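Local atomic coordinates of alpha-L-rhamnosidase (Aspergillus terreus, PDB entry 6GSZ), a protein that binds calcium and probably hydrolyses terminal non-reducing alpha-L-rhamnose residues in alpha-L-rhamnosides. Residues Gly569-Asp583 / Ala594-Leu607. Sequence-based numbering, arbitrary orientation.
Sequences GLWDRSTFQWADWLD and ATTNKYLVSDAYLL. With BGC (beta-D-glucopyranose), chain B; NAG (2-acetamido-2-deoxy-beta-D-glucopyranose), chain E.
S602 lays its CB over one face of the W571 indole, 3.9 Å from the centroid of the five-membered ring, a CH-pi contact; Q577 NE2 shares that face, offset toward the rim, while D603 OD1 lies at the edge in the ring plane. The Y599 ring is approached likewise: R573 CA sits over one face and T575 OG1 marks an edge. W578 is held between F576 CE2, over the centre of one face, and O4 of the bound glucose on the other; W581 has W578 CE3 and the same O4 over one face.

Y599 OH donates to T575 O at 2.6 Å, tilted 28° from the carbonyl plane. The R573 guanidinium, nearly coplanar with the D603 carboxylate, forms an end-on salt bridge, NH1 and NH2 converging on OD2, each at 2.9 Å. With W571 N on OD1 and W644 NE1 on OD2, these donors fix the rotation of the buried carboxylate. A bend at chi2 (87°) turns the R573 chain back toward the helix.

In this six-hairpin glycosidase domain, loop 569-583 runs along the first turns of helix 598-619, whose N-cap is N597.

K598, extended beyond CG, reaches Q577 O through NZ at 3.0 Å; water 1 joins NZ to Q577 N, water 2 to Q577 O. Next to K598, A579 CB packs against V601 CG1. At the far end D583 OD2 takes two bonds from T595: OG1 on the syn lone pair at 2.7 Å, and N from above the carboxylate plane.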
ATOM      1  N   GLY A 569     -13.953  -8.379 -31.604  1.00 15.11           N
ATOM      2  CA  GLY A 569     -12.817  -8.087 -30.737  1.00 15.51           C
ATOM      3  C   GLY A 569     -13.134  -7.310 -29.462  1.00 13.30           C
ATOM      4  O   GLY A 569     -12.185  -7.012 -28.699  1.00 14.89           O
ATOM      5  N   LEU A 570     -14.399  -6.911 -29.259  1.00 13.25           N
ATOM      6  CA  LEU A 570     -14.806  -6.287 -28.016  1.00 13.63           C
ATOM      7  C   LEU A 570     -15.093  -7.410 -27.004  1.00 14.34           C
ATOM      8  O   LEU A 570     -14.836  -8.574 -27.302  1.00 14.58           O
ATOM      9  CB  LEU A 570     -15.992  -5.340 -28.239  1.00 14.01           C
ATOM     10  CG  LEU A 570     -15.701  -4.125 -29.132  1.00 14.19           C
ATOM     11  CD1 LEU A 570     -16.984  -3.331 -29.376  1.00 15.83           C
ATOM     12  CD2 LEU A 570     -14.609  -3.240 -28.524  1.00 16.56           C
ATOM     13  N   TRP A 571     -15.564  -7.043 -25.825  1.00 12.40           N
ATOM     14  CA  TRP A 571     -15.865  -8.035 -24.827  1.00 12.82           C
ATOM     15  C   TRP A 571     -17.026  -8.934 -25.267  1.00 14.97           C
ATOM     16  O   TRP A 571     -18.027  -8.488 -25.784  1.00 16.84           O
ATOM     17  CB  TRP A 571     -16.195  -7.389 -23.492  1.00 12.66           C
ATOM     18  CG  TRP A 571     -15.028  -7.086 -22.601  1.00 12.92           C
ATOM     19  CD1 TRP A 571     -14.364  -5.909 -22.470  1.00 12.66           C
ATOM     20  CD2 TRP A 571     -14.375  -7.991 -21.704  1.00 12.11           C
ATOM     21  NE1 TRP A 571     -13.352  -6.001 -21.575  1.00 12.77           N
ATOM     22  CE2 TRP A 571     -13.344  -7.271 -21.056  1.00 12.11           C
ATOM     23  CE3 TRP A 571     -14.599  -9.322 -21.334  1.00 13.64           C
ATOM     24  CZ2 TRP A 571     -12.531  -7.849 -20.083  1.00 12.53           C
ATOM     25  CZ3 TRP A 571     -13.777  -9.900 -20.396  1.00 13.20           C
ATOM     26  CH2 TRP A 571     -12.767  -9.168 -19.767  1.00 13.39           C
ATOM     27  N   ASP A 572     -16.896 -10.211 -24.914  1.00 15.49           N
ATOM     28  CA  ASP A 572     -17.991 -11.169 -25.029  1.00 16.39           C
ATOM     29  C   ASP A 572     -19.131 -10.713 -24.103  1.00 16.02           C
ATOM     30  O   ASP A 572     -18.913 -10.438 -22.913  1.00 16.68           O
ATOM     31  CB  ASP A 572     -17.468 -12.562 -24.678  1.00 18.95           C
ATOM     32  CG  ASP A 572     -18.492 -13.677 -24.631  1.00 23.71           C
ATOM     33  OD1 ASP A 572     -19.619 -13.445 -24.179  1.00 25.27           O
ATOM     34  OD2 ASP A 572     -18.099 -14.767 -25.008  1.00 31.04           O
ATOM     35  N   ARG A 573     -20.328 -10.563 -24.677  1.00 18.67           N
ATOM     36  CA  ARG A 573     -21.454  -9.954 -23.958  1.00 18.97           C
ATOM     37  C   ARG A 573     -22.186 -10.969 -23.059  1.00 20.97           C
ATOM     38  O   ARG A 573     -23.260 -10.635 -22.549  1.00 23.77           O
ATOM     39  CB  ARG A 573     -22.398  -9.232 -24.925  1.00 23.06           C
ATOM     40  CG  ARG A 573     -21.871  -7.889 -25.430  1.00 24.70           C
ATOM     41  CD  ARG A 573     -21.005  -7.988 -26.641  1.00 26.35           C
ATOM     42  NE  ARG A 573     -20.935  -6.655 -27.235  1.00 26.16           N
ATOM     43  CZ  ARG A 573     -20.030  -5.717 -26.946  1.00 22.98           C
ATOM     44  NH1 ARG A 573     -19.079  -5.956 -26.056  1.00 18.16           N
ATOM     45  NH2 ARG A 573     -20.089  -4.535 -27.570  1.00 23.57           N
ATOM     46  N   SER A 574     -21.633 -12.178 -22.873  1.00 18.19           N
ATOM     47  CA  SER A 574     -22.198 -13.127 -21.916  1.00 19.90           C
ATOM     48  C   SER A 574     -21.354 -13.200 -20.640  1.00 19.90           C
ATOM     49  O   SER A 574     -21.637 -14.027 -19.762  1.00 23.05           O
ATOM     50  CB  SER A 574     -22.335 -14.464 -22.558  1.00 23.79           C
ATOM     51  OG  SER A 574     -21.073 -15.107 -22.766  1.00 26.75           O
ATOM     52  N   THR A 575     -20.326 -12.362 -20.516  1.00 16.86           N
ATOM     53  CA  THR A 575     -19.440 -12.434 -19.372  1.00 15.75           C
ATOM     54  C   THR A 575     -19.965 -11.650 -18.160  1.00 15.60           C
ATOM     55  O   THR A 575     -20.521 -10.591 -18.256  1.00 16.74           O
ATOM     56  CB  THR A 575     -18.058 -11.881 -19.711  1.00 15.43           C
ATOM     57  OG1 THR A 575     -18.129 -10.582 -20.307  1.00 15.64           O
ATOM     58  CG2 THR A 575     -17.291 -12.803 -20.634  1.00 18.61           C
ATOM     59  N   PHE A 576     -19.764 -12.233 -16.971  1.00 15.05           N
ATOM     60  CA  PHE A 576     -19.894 -11.505 -15.737  1.00 15.04           C
ATOM     61  C   PHE A 576     -18.987 -10.268 -15.779  1.00 13.31           C
ATOM     62  O   PHE A 576     -17.793 -10.381 -16.170  1.00 13.11           O
ATOM     63  CB  PHE A 576     -19.539 -12.418 -14.557  1.00 14.15           C
ATOM     64  CG  PHE A 576     -19.495 -11.644 -13.269  1.00 14.67           C
ATOM     65  CD1 PHE A 576     -20.664 -11.252 -12.641  1.00 17.40           C
ATOM     66  CD2 PHE A 576     -18.301 -11.170 -12.773  1.00 14.78           C
ATOM     67  CE1 PHE A 576     -20.632 -10.467 -11.501  1.00 18.37           C
ATOM     68  CE2 PHE A 576     -18.267 -10.376 -11.639  1.00 16.28           C
ATOM     69  CZ  PHE A 576     -19.428 -10.009 -11.010  1.00 17.56           C
ATOM     70  N   GLN A 577     -19.498  -9.157 -15.246  1.00 13.07           N
ATOM     71  CA  GLN A 577     -18.702  -7.957 -15.109  1.00 12.61           C
ATOM     72  C   GLN A 577     -19.067  -7.204 -13.813  1.00 13.16           C
ATOM     73  O   GLN A 577     -20.256  -7.109 -13.452  1.00 17.65           O
ATOM     74  CB  GLN A 577     -18.859  -7.010 -16.298  1.00 12.99           C
ATOM     75  CG  GLN A 577     -18.398  -7.580 -17.625  1.00 13.17           C
ATOM     76  CD  GLN A 577     -16.903  -7.799 -17.724  1.00 11.44           C
ATOM     77  OE1 GLN A 577     -16.116  -7.197 -16.974  1.00 12.82           O
ATOM     78  NE2 GLN A 577     -16.513  -8.616 -18.709  1.00 13.32           N
ATOM     79  N   TRP A 578     -18.040  -6.725 -13.088  1.00 12.99           N
ATOM     80  CA  TRP A 578     -18.203  -5.770 -11.994  1.00 13.00           C
ATOM     81  C   TRP A 578     -18.587  -4.379 -12.523  1.00 14.08           C
ATOM     82  O   TRP A 578     -19.534  -3.716 -12.020  1.00 14.97           O
ATOM     83  CB  TRP A 578     -16.907  -5.651 -11.169  1.00 14.08           C
ATOM     84  CG  TRP A 578     -16.386  -6.939 -10.598  1.00 14.23           C
ATOM     85  CD1 TRP A 578     -15.300  -7.665 -11.015  1.00 14.02           C
ATOM     86  CD2 TRP A 578     -16.964  -7.674  -9.508  1.00 13.91           C
ATOM     87  NE1 TRP A 578     -15.191  -8.809 -10.267  1.00 14.53           N
ATOM     88  CE2 TRP A 578     -16.162  -8.811  -9.323  1.00 14.31           C
ATOM     89  CE3 TRP A 578     -18.053  -7.462  -8.667  1.00 16.82           C
ATOM     90  CZ2 TRP A 578     -16.429  -9.741  -8.321  1.00 16.15           C
ATOM     91  CZ3 TRP A 578     -18.322  -8.386  -7.683  1.00 17.93           C
ATOM     92  CH2 TRP A 578     -17.510  -9.500  -7.511  1.00 19.03           C
ATOM     93  N   ALA A 579     -17.843  -3.946 -13.550  1.00 13.47           N
ATOM     94  CA  ALA A 579     -18.057  -2.658 -14.275  1.00 14.69           C
ATOM     95  C   ALA A 579     -18.226  -1.518 -13.263  1.00 12.63           C
ATOM     96  O   ALA A 579     -17.369  -1.350 -12.390  1.00 13.20           O
ATOM     97  CB  ALA A 579     -19.182  -2.788 -15.275  1.00 14.85           C
ATOM     98  N   ASP A 580     -19.242  -0.645 -13.435  1.00 12.91           N
ATOM     99  CA  ASP A 580     -19.339   0.549 -12.587  1.00 12.73           C
ATOM    100  C   ASP A 580     -19.984   0.226 -11.242  1.00 13.94           C
ATOM    101  O   ASP A 580     -21.034   0.768 -10.878  1.00 15.68           O
ATOM    102  CB  ASP A 580     -20.034   1.714 -13.301  1.00 13.31           C
ATOM    103  CG  ASP A 580     -19.702   3.072 -12.680  1.00 13.28           C
ATOM    104  OD1 ASP A 580     -18.591   3.231 -12.085  1.00 13.70           O
ATOM    105  OD2 ASP A 580     -20.569   3.987 -12.785  1.00 14.82           O
ATOM    106  N   TRP A 581     -19.247  -0.567 -10.462  1.00 13.28           N
ATOM    107  CA  TRP A 581     -19.632  -1.052  -9.150  1.00 12.55           C
ATOM    108  C   TRP A 581     -19.943   0.118  -8.212  1.00 13.81           C
ATOM    109  O   TRP A 581     -19.186   1.059  -8.145  1.00 13.85           O
ATOM    110  CB  TRP A 581     -18.449  -1.893  -8.652  1.00 12.69           C
ATOM    111  CG  TRP A 581     -18.630  -2.617  -7.353  1.00 13.70           C
ATOM    112  CD1 TRP A 581     -18.049  -2.282  -6.153  1.00 12.54           C
ATOM    113  CD2 TRP A 581     -19.416  -3.793  -7.122  1.00 14.18           C
ATOM    114  NE1 TRP A 581     -18.426  -3.190  -5.197  1.00 13.59           N
ATOM    115  CE2 TRP A 581     -19.249  -4.122  -5.762  1.00 15.48           C
ATOM    116  CE3 TRP A 581     -20.207  -4.620  -7.938  1.00 14.71           C
ATOM    117  CZ2 TRP A 581     -19.846  -5.253  -5.197  1.00 15.79           C
ATOM    118  CZ3 TRP A 581     -20.834  -5.710  -7.358  1.00 16.56           C
ATOM    119  CH2 TRP A 581     -20.634  -6.024  -6.016  1.00 18.19           C
ATOM    120  N   LEU A 582     -21.054   0.022  -7.459  1.00 14.41           N
ATOM    121  CA  LEU A 582     -21.396   0.960  -6.393  1.00 14.42           C
ATOM    122  C   LEU A 582     -21.719   2.349  -6.959  1.00 14.59           C
ATOM    123  O   LEU A 582     -21.616   3.331  -6.259  1.00 15.08           O
ATOM    124  CB  LEU A 582     -20.295   0.977  -5.312  1.00 14.28           C
ATOM    125  CG  LEU A 582     -20.380  -0.166  -4.306  1.00 14.79           C
ATOM    126  CD1 LEU A 582     -19.175  -0.167  -3.374  1.00 15.03           C
ATOM    127  CD2 LEU A 582     -21.685  -0.113  -3.533  1.00 16.50           C
ATOM    128  N   ASP A 583     -22.240   2.377  -8.194  1.00 15.30           N
ATOM    129  CA  ASP A 583     -23.011   3.524  -8.698  1.00 14.97           C
ATOM    130  C   ASP A 583     -23.964   3.900  -7.571  1.00 17.09           C
ATOM    131  O   ASP A 583     -24.600   3.006  -7.019  1.00 15.85           O
ATOM    132  CB  ASP A 583     -23.735   3.106  -9.991  1.00 16.26           C
ATOM    133  CG  ASP A 583     -24.696   4.088 -10.631  1.00 16.12           C
ATOM    134  OD1 ASP A 583     -25.244   4.955  -9.900  1.00 16.62           O
ATOM    135  OD2 ASP A 583     -24.891   3.950 -11.853  1.00 16.20           O
ATOM    136  N   ALA A 594     -25.897  -1.151 -12.153  1.00 17.80           N
ATOM    137  CA  ALA A 594     -25.554   0.242 -12.420  1.00 16.95           C
ATOM    138  C   ALA A 594     -26.465   0.822 -13.493  1.00 16.67           C
ATOM    139  O   ALA A 594     -27.127   0.111 -14.273  1.00 18.20           O
ATOM    140  CB  ALA A 594     -24.114   0.368 -12.839  1.00 20.03           C
ATOM    141  N   THR A 595     -26.383   2.153 -13.586  1.00 17.08           N
ATOM    142  CA  THR A 595     -27.126   2.906 -14.609  1.00 17.21           C
ATOM    143  C   THR A 595     -26.402   2.929 -15.963  1.00 17.78           C
ATOM    144  O   THR A 595     -26.956   3.433 -16.956  1.00 18.59           O
ATOM    145  CB  THR A 595     -27.442   4.340 -14.155  1.00 19.34           C
ATOM    146  OG1 THR A 595     -26.208   5.032 -13.960  1.00 18.42           O
ATOM    147  CG2 THR A 595     -28.289   4.392 -12.897  1.00 20.46           C
ATOM    148  N   THR A 596     -25.168   2.454 -16.002  1.00 16.31           N
ATOM    149  CA  THR A 596     -24.383   2.371 -17.229  1.00 16.16           C
ATOM    150  C   THR A 596     -24.187   0.901 -17.606  1.00 14.55           C
ATOM    151  O   THR A 596     -23.824   0.094 -16.749  1.00 15.36           O
ATOM    152  CB  THR A 596     -23.001   3.029 -17.057  1.00 17.49           C
ATOM    153  OG1 THR A 596     -23.177   4.326 -16.477  1.00 15.36           O
ATOM    154  CG2 THR A 596     -22.265   3.171 -18.373  1.00 15.97           C
ATOM    155  N   ASN A 597     -24.422   0.559 -18.863  1.00 15.51           N
ATOM    156  CA  ASN A 597     -24.288  -0.803 -19.376  1.00 14.74           C
ATOM    157  C   ASN A 597     -22.885  -1.358 -19.061  1.00 13.54           C
ATOM    158  O   ASN A 597     -21.855  -0.702 -19.296  1.00 14.05           O
ATOM    159  CB  ASN A 597     -24.602  -0.855 -20.865  1.00 15.54           C
ATOM    160  CG  ASN A 597     -24.496  -2.233 -21.453  1.00 16.59           C
ATOM    161  OD1 ASN A 597     -23.396  -2.722 -21.727  1.00 18.65           O
ATOM    162  ND2 ASN A 597     -25.643  -2.878 -21.587  1.00 20.70           N
ATOM    163  N   LYS A 598     -22.851  -2.595 -18.542  1.00 14.20           N
ATOM    164  CA  LYS A 598     -21.609  -3.217 -18.095  1.00 13.21           C
ATOM    165  C   LYS A 598     -20.622  -3.423 -19.243  1.00 12.69           C
ATOM    166  O   LYS A 598     -19.406  -3.413 -19.003  1.00 13.10           O
ATOM    167  CB  LYS A 598     -21.888  -4.566 -17.400  1.00 15.61           C
ATOM    168  CG  LYS A 598     -22.605  -4.443 -16.084  1.00 20.36           C
ATOM    169  CD  LYS A 598     -22.938  -5.792 -15.486  1.00 23.90           C
ATOM    170  CE  LYS A 598     -23.424  -5.644 -14.069  1.00 29.01           C
ATOM    171  NZ  LYS A 598     -23.227  -6.877 -13.293  1.00 31.49           N
ATOM    172  N   TYR A 599     -21.132  -3.647 -20.457  1.00 13.46           N
ATOM    173  CA  TYR A 599     -20.288  -3.902 -21.636  1.00 12.99           C
ATOM    174  C   TYR A 599     -19.805  -2.588 -22.259  1.00 13.76           C
ATOM    175  O   TYR A 599     -18.690  -2.579 -22.811  1.00 13.88           O
ATOM    176  CB  TYR A 599     -20.998  -4.857 -22.620  1.00 13.80           C
ATOM    177  CG  TYR A 599     -21.356  -6.142 -21.927  1.00 14.01           C
ATOM    178  CD1 TYR A 599     -20.382  -7.023 -21.485  1.00 15.30           C
ATOM    179  CD2 TYR A 599     -22.665  -6.413 -21.604  1.00 16.48           C
ATOM    180  CE1 TYR A 599     -20.699  -8.156 -20.751  1.00 15.55           C
ATOM    181  CE2 TYR A 599     -23.001  -7.554 -20.894  1.00 18.20           C
ATOM    182  CZ  TYR A 599     -22.015  -8.409 -20.449  1.00 17.54           C
ATOM    183  OH  TYR A 599     -22.359  -9.501 -19.703  1.00 19.44           O
ATOM    184  N   LEU A 600     -20.595  -1.515 -22.165  1.00 13.22           N
ATOM    185  CA  LEU A 600     -20.088  -0.192 -22.590  1.00 13.54           C
ATOM    186  C   LEU A 600     -18.869   0.136 -21.716  1.00 13.41           C
ATOM    187  O   LEU A 600     -17.784   0.495 -22.208  1.00 13.53           O
ATOM    188  CB  LEU A 600     -21.193   0.838 -22.408  1.00 13.10           C
ATOM    189  CG  LEU A 600     -20.923   2.278 -22.868  1.00 15.05           C
ATOM    190  CD1 LEU A 600     -22.276   2.990 -22.975  1.00 18.17           C
ATOM    191  CD2 LEU A 600     -20.029   3.023 -21.880  1.00 15.12           C
ATOM    192  N   VAL A 601     -19.032  -0.073 -20.395  1.00 12.28           N
ATOM    193  CA  VAL A 601     -17.941   0.174 -19.448  1.00 12.66           C
ATOM    194  C   VAL A 601     -16.737  -0.718 -19.772  1.00 12.56           C
ATOM    195  O   VAL A 601     -15.584  -0.258 -19.840  1.00 12.43           O
ATOM    196  CB  VAL A 601     -18.391  -0.007 -17.983  1.00 12.51           C
ATOM    197  CG1 VAL A 601     -17.240   0.026 -16.998  1.00 14.11           C
ATOM    198  CG2 VAL A 601     -19.404   1.053 -17.585  1.00 13.94           C
ATOM    199  N   SER A 602     -17.005  -2.016 -19.939  1.00 11.54           N
ATOM    200  CA  SER A 602     -15.941  -2.980 -20.175  1.00 11.27           C
ATOM    201  C   SER A 602     -15.160  -2.690 -21.463  1.00 11.91           C
ATOM    202  O   SER A 602     -13.935  -2.805 -21.517  1.00 12.34           O
ATOM    203  CB  SER A 602     -16.523  -4.387 -20.163  1.00 12.46           C
ATOM    204  OG  SER A 602     -17.019  -4.758 -18.876  1.00 12.97           O
ATOM    205  N   ASP A 603     -15.908  -2.394 -22.527  1.00 11.70           N
ATOM    206  CA  ASP A 603     -15.273  -2.113 -23.805  1.00 13.37           C
ATOM    207  C   ASP A 603     -14.440  -0.840 -23.738  1.00 12.13           C
ATOM    208  O   ASP A 603     -13.333  -0.802 -24.353  1.00 13.04           O
ATOM    209  CB  ASP A 603     -16.330  -1.977 -24.896  1.00 12.67           C
ATOM    210  CG  ASP A 603     -16.972  -3.289 -25.320  1.00 12.45           C
ATOM    211  OD1 ASP A 603     -16.429  -4.380 -24.960  1.00 13.67           O
ATOM    212  OD2 ASP A 603     -18.023  -3.227 -26.029  1.00 14.13           O
ATOM    213  N   ALA A 604     -14.920   0.150 -22.979  1.00 11.33           N
ATOM    214  CA  ALA A 604     -14.121   1.384 -22.805  1.00 11.63           C
ATOM    215  C   ALA A 604     -12.776   1.036 -22.156  1.00 10.69           C
ATOM    216  O   ALA A 604     -11.720   1.489 -22.625  1.00 11.41           O
ATOM    217  CB  ALA A 604     -14.873   2.408 -22.018  1.00 12.30           C
ATOM    218  N   TYR A 605     -12.828   0.210 -21.088  1.00 11.61           N
ATOM    219  CA  TYR A 605     -11.608  -0.184 -20.419  1.00 10.83           C
ATOM    220  C   TYR A 605     -10.706  -1.122 -21.261  1.00 10.41           C
ATOM    221  O   TYR A 605      -9.470  -1.090 -21.116  1.00 11.26           O
ATOM    222  CB  TYR A 605     -11.899  -0.774 -19.038  1.00 11.26           C
ATOM    223  CG  TYR A 605     -11.974   0.264 -17.958  1.00 10.74           C
ATOM    224  CD1 TYR A 605     -13.154   0.952 -17.695  1.00 10.29           C
ATOM    225  CD2 TYR A 605     -10.852   0.594 -17.219  1.00 11.99           C
ATOM    226  CE1 TYR A 605     -13.237   1.898 -16.687  1.00 10.80           C
ATOM    227  CE2 TYR A 605     -10.921   1.557 -16.217  1.00 11.95           C
ATOM    228  CZ  TYR A 605     -12.111   2.214 -15.947  1.00 10.86           C
ATOM    229  OH  TYR A 605     -12.155   3.173 -14.953  1.00 12.95           O
ATOM    230  N   LEU A 606     -11.311  -1.919 -22.162  1.00 10.67           N
ATOM    231  CA  LEU A 606     -10.526  -2.715 -23.115  0.50 11.11           C
ATOM    232  C   LEU A 606      -9.723  -1.777 -24.030  1.00 11.09           C
ATOM    233  O   LEU A 606      -8.542  -2.021 -24.262  1.00 12.62           O
ATOM    234  CB  LEU A 606     -11.455  -3.642 -23.912  0.50 11.76           C
ATOM    235  CG  LEU A 606     -10.890  -4.190 -25.223  0.50 13.48           C
ATOM    236  CD1 LEU A 606      -9.666  -5.043 -24.986  0.50 12.24           C
ATOM    237  CD2 LEU A 606     -11.947  -4.948 -26.006  0.50 13.44           C
ATOM    238  N   LEU A 607     -10.376  -0.743 -24.555  1.00 11.76           N
ATOM    239  CA  LEU A 607      -9.672   0.226 -25.385  1.00 12.48           C
ATOM    240  C   LEU A 607      -8.547   0.895 -24.573  1.00 11.98           C
ATOM    241  O   LEU A 607      -7.442   1.054 -25.057  1.00 11.69           O
ATOM    242  CB  LEU A 607     -10.663   1.258 -25.916  1.00 13.15           C
ATOM    243  CG  LEU A 607     -11.312   0.972 -27.265  1.00 16.81           C
ATOM    244  CD1 LEU A 607     -10.287   0.962 -28.358  1.00 18.77           C
ATOM    245  CD2 LEU A 607     -12.068  -0.297 -27.328  1.00 18.13           C
TER
HETATM  246  C2  BGC B 968     -14.116  -4.528  -3.285  0.70 21.40           C
HETATM  247  C3  BGC B 968     -14.657  -4.579  -4.687  0.70 25.42           C
HETATM  248  C4  BGC B 968     -15.371  -5.844  -5.109  0.70 26.12           C
HETATM  249  C5  BGC B 968     -16.320  -6.104  -4.042  0.70 22.33           C
HETATM  250  C6  BGC B 968     -17.075  -7.342  -4.484  0.70 25.89           C
HETATM  251  C1  BGC B 968     -15.181  -4.996  -2.308  0.70 26.18           C
HETATM  252  O1  BGC B 968     -14.693  -4.812  -0.993  0.70 14.80           O
HETATM  253  O2  BGC B 968     -14.013  -3.194  -2.847  0.70 29.23           O
HETATM  254  O3  BGC B 968     -13.612  -4.571  -5.504  0.70 14.73           O
HETATM  255  O4  BGC B 968     -16.017  -5.840  -6.402  0.70 25.27           O
HETATM  256  O5  BGC B 968     -15.744  -6.247  -2.703  0.70 37.28           O
HETATM  257  O6  BGC B 968     -17.932  -7.747  -3.412  0.70 26.27           O
HETATM  258  C1  NAG E   1     -28.006   1.620 -21.561  1.00 24.58           C
HETATM  259  C2  NAG E   1     -29.380   1.295 -21.045  1.00 31.16           C
HETATM  260  C3  NAG E   1     -29.863  -0.060 -21.576  1.00 32.21           C
HETATM  261  C4  NAG E   1     -29.686  -0.233 -23.082  1.00 29.60           C
HETATM  262  C5  NAG E   1     -28.220   0.090 -23.439  1.00 28.39           C
HETATM  263  C6  NAG E   1     -27.869  -0.074 -24.921  1.00 30.83           C
HETATM  264  C7  NAG E   1     -28.508   0.412 -18.871  1.00 35.22           C
HETATM  265  C8  NAG E   1     -28.607   0.518 -17.397  1.00 39.92           C
HETATM  266  N2  NAG E   1     -29.298   1.281 -19.589  1.00 32.32           N
HETATM  267  O3  NAG E   1     -31.203  -0.191 -21.193  1.00 38.12           O
HETATM  268  O4  NAG E   1     -29.801  -1.626 -23.365  1.00 34.20           O
HETATM  269  O5  NAG E   1     -27.928   1.405 -22.982  1.00 25.37           O
HETATM  270  O6  NAG E   1     -28.728   0.769 -25.693  1.00 37.70           O
HETATM  271  O7  NAG E   1     -27.729  -0.451 -19.318  1.00 33.29           O
HETATM  272  O   HOH W   1     -22.468  -9.176 -14.719  1.00 20.21           O
HETATM  273  O   HOH W   2     -21.714  -6.790 -11.075  1.00 31.04           O
HETATM  274  O   HOH W   3     -21.645  -0.821 -15.124  1.00 15.87           O
HETATM  275  O   HOH W   4     -22.959   4.095 -13.780  1.00 16.88           O